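Local structure of glycerophosphoryl diester phosphodiesterase (Agrobacterium tumefaciens str. C58, 3KS6) at residues H21-T26 against E32-D37. The protein is a magnesium-binding member of the glycerophosphoryl diester phosphodiesterase family, built on a TIM-barrel fold. Sequence-based numbering, arbitrary orientation.
Sequences HGFTAT and EEVEFD. With MG (magnesium ion), chain F.
Glu35, whose carbonyl O meets Phe23 of the helix, turns its carboxylate to the opposite side of strand 33-37, where a magnesium-bound water is gripped by three partners. Water 1 coordinates the magnesium through its oxygen and donates to Glu35 OE1 at 2.5 Å and to Asp37 OD2 at 2.6 Å. The second oxygen of each carboxylate takes the metal directly, Glu35 OE2 and Asp37 OD1 each lying 2.1 Å from the magnesium. With one oxygen on the ion and the other on the water, both groups are restrained from rotating; a bend at chi2 of Glu35 (-90°) carries its carboxylate round to the ion. Water 2 and Glu105, from strand 101-106, add further ligands.

The helix side of the strand is apolar. Phe23 crosses Val34 at about a right angle, presenting its ring edge: CD1 rests 3.5 Å from Val34 CG2, and CE1 comes 4.0 Å from Glu35 O, both partners lying near the ring plane. Further along, Phe23 CZ reaches Phe36 CB at 3.9 Å, while the Phe36 ring leads off to meet Phe102 edge-to-face. With Val34 CG1 lodged between the backbone N and the carbonyl carbon (chi1 64°), CG2 is the branch left to meet the helix, and Thr26 CG2 lies 3.8 Å from Val34 CG2. Thr26 OG1 is hydrogen-bonded to Ser7 OG on strand 4-8, and Tyr95 of helix 88-95 packs against both Thr26 and Val34.

The axes of segments 21-26 and 33-37 run nearly antiparallel, at 160°. From strand 4-8 the chain passes through helix 20-27 to strand 33-40, which pairs in parallel with strand 4-8: a beta-alpha-beta crossover, the building unit of the TIM barrel, with the outer layer packed on Val34 and Phe36 and the acidic metal site on the inner side.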
loop_
_atom_site.group_PDB
_atom_site.type_symbol
_atom_site.label_atom_id
_atom_site.label_comp_id
_atom_site.label_asym_id
_atom_site.label_seq_id
_atom_site.Cartn_x
_atom_site.Cartn_y
_atom_site.Cartn_z
ATOM N N HIS A 21 -3.912 -2.799 -16.347
ATOM C CA HIS A 21 -2.921 -3.831 -16.731
ATOM C C HIS A 21 -2.094 -4.306 -15.521
ATOM O O HIS A 21 -1.938 -5.515 -15.302
ATOM C CB HIS A 21 -2.021 -3.293 -17.848
ATOM C CG HIS A 21 -1.044 -4.291 -18.375
ATOM N ND1 HIS A 21 0.046 -3.927 -19.138
ATOM C CD2 HIS A 21 -0.971 -5.635 -18.232
ATOM C CE1 HIS A 21 0.729 -5.011 -19.465
ATOM N NE2 HIS A 21 0.138 -6.057 -18.921
ATOM N N GLY A 22 -1.599 -3.366 -14.708
ATOM C CA GLY A 22 -0.808 -3.782 -13.544
ATOM C C GLY A 22 -1.623 -4.546 -12.528
ATOM O O GLY A 22 -1.217 -5.600 -12.044
ATOM N N PHE A 23 -2.813 -4.054 -12.220
ATOM C CA PHE A 23 -3.604 -4.759 -11.231
ATOM C C PHE A 23 -4.048 -6.163 -11.719
ATOM O O PHE A 23 -4.170 -7.092 -10.916
ATOM C CB PHE A 23 -4.795 -3.925 -10.788
ATOM C CG PHE A 23 -4.432 -2.717 -9.969
ATOM C CD1 PHE A 23 -3.761 -2.856 -8.762
ATOM C CD2 PHE A 23 -4.832 -1.439 -10.353
ATOM C CE1 PHE A 23 -3.439 -1.768 -7.990
ATOM C CE2 PHE A 23 -4.511 -0.351 -9.553
ATOM C CZ PHE A 23 -3.824 -0.526 -8.363
ATOM N N THR A 24 -4.252 -6.291 -13.025
ATOM C CA THR A 24 -4.675 -7.547 -13.644
ATOM C C THR A 24 -3.506 -8.514 -13.629
ATOM O O THR A 24 -3.657 -9.664 -13.201
ATOM C CB THR A 24 -5.230 -7.299 -15.095
ATOM O OG1 THR A 24 -6.366 -6.434 -15.018
ATOM C CG2 THR A 24 -5.698 -8.603 -15.763
ATOM N N ALA A 25 -2.333 -8.038 -14.027
ATOM C CA ALA A 25 -1.151 -8.876 -14.082
ATOM C C ALA A 25 -0.788 -9.307 -12.667
ATOM O O ALA A 25 -0.489 -10.472 -12.421
ATOM C CB ALA A 25 0.038 -8.142 -14.770
ATOM N N THR A 26 -0.861 -8.379 -11.718
ATOM C CA THR A 26 -0.544 -8.705 -10.322
ATOM C C THR A 26 -1.444 -9.810 -9.728
ATOM O O THR A 26 -0.959 -10.692 -8.999
ATOM C CB THR A 26 -0.643 -7.439 -9.442
ATOM O OG1 THR A 26 0.458 -6.557 -9.764
ATOM C CG2 THR A 26 -0.542 -7.818 -7.969
ATOM N N GLU A 32 1.739 -12.217 -2.637
ATOM C CA GLU A 32 0.726 -12.306 -1.606
ATOM C C GLU A 32 -0.226 -11.156 -1.515
ATOM O O GLU A 32 -1.345 -11.357 -1.096
ATOM C CB GLU A 32 1.399 -12.480 -0.253
ATOM C CG GLU A 32 2.091 -13.843 -0.103
ATOM C CD GLU A 32 3.361 -13.930 -0.888
ATOM O OE1 GLU A 32 4.106 -12.940 -0.793
ATOM O OE2 GLU A 32 3.632 -14.958 -1.578
ATOM N N GLU A 33 0.226 -9.947 -1.873
ATOM C CA GLU A 33 -0.628 -8.760 -1.800
ATOM C C GLU A 33 -0.442 -7.801 -2.966
ATOM O O GLU A 33 0.594 -7.774 -3.629
ATOM C CB GLU A 33 -0.353 -7.988 -0.495
ATOM C CG GLU A 33 -0.704 -8.734 0.769
ATOM C CD GLU A 33 -0.171 -8.067 2.043
ATOM O OE1 GLU A 33 0.401 -6.968 1.959
ATOM O OE2 GLU A 33 -0.290 -8.668 3.125
ATOM N N VAL A 34 -1.486 -7.030 -3.204
ATOM C CA VAL A 34 -1.433 -5.891 -4.098
ATOM C C VAL A 34 -1.637 -4.670 -3.225
ATOM O O VAL A 34 -2.530 -4.668 -2.365
ATOM C CB VAL A 34 -2.475 -5.956 -5.226
ATOM C CG1 VAL A 34 -3.899 -5.914 -4.692
ATOM C CG2 VAL A 34 -2.235 -4.828 -6.271
ATOM N N GLU A 35 -0.767 -3.661 -3.387
ATOM C CA GLU A 35 -0.896 -2.408 -2.656
ATOM C C GLU A 35 -1.538 -1.332 -3.539
ATOM O O GLU A 35 -1.221 -1.237 -4.714
ATOM C CB GLU A 35 0.458 -1.926 -2.106
ATOM C CG GLU A 35 0.300 -0.759 -1.079
ATOM C CD GLU A 35 0.320 0.647 -1.680
ATOM O OE1 GLU A 35 0.588 0.814 -2.870
ATOM O OE2 GLU A 35 0.036 1.617 -0.932
ATOM N N PHE A 36 -2.397 -0.501 -2.954
ATOM C CA PHE A 36 -3.024 0.601 -3.661
ATOM C C PHE A 36 -3.539 1.633 -2.668
ATOM O O PHE A 36 -3.710 1.340 -1.482
ATOM C CB PHE A 36 -4.183 0.066 -4.534
ATOM C CG PHE A 36 -5.234 -0.649 -3.731
ATOM C CD1 PHE A 36 -5.050 -1.983 -3.388
ATOM C CD2 PHE A 36 -6.354 0.026 -3.254
ATOM C CE1 PHE A 36 -5.961 -2.645 -2.630
ATOM C CE2 PHE A 36 -7.291 -0.634 -2.485
ATOM C CZ PHE A 36 -7.110 -1.988 -2.186
ATOM N N ASP A 37 -3.780 2.835 -3.187
ATOM C CA ASP A 37 -4.232 3.995 -2.406
ATOM C C ASP A 37 -5.604 4.402 -2.972
ATOM O O ASP A 37 -5.905 4.146 -4.123
ATOM C CB ASP A 37 -3.254 5.157 -2.583
ATOM C CG ASP A 37 -1.804 4.707 -2.629
ATOM O OD1 ASP A 37 -1.227 4.365 -1.559
ATOM O OD2 ASP A 37 -1.231 4.685 -3.741
HETATM MG MG MG F . 0.643 3.579 -1.138
HETATM O O HOH W 1 0.940 3.270 -3.216
HETATM O O HOH W 2 1.574 5.437 -1.351
#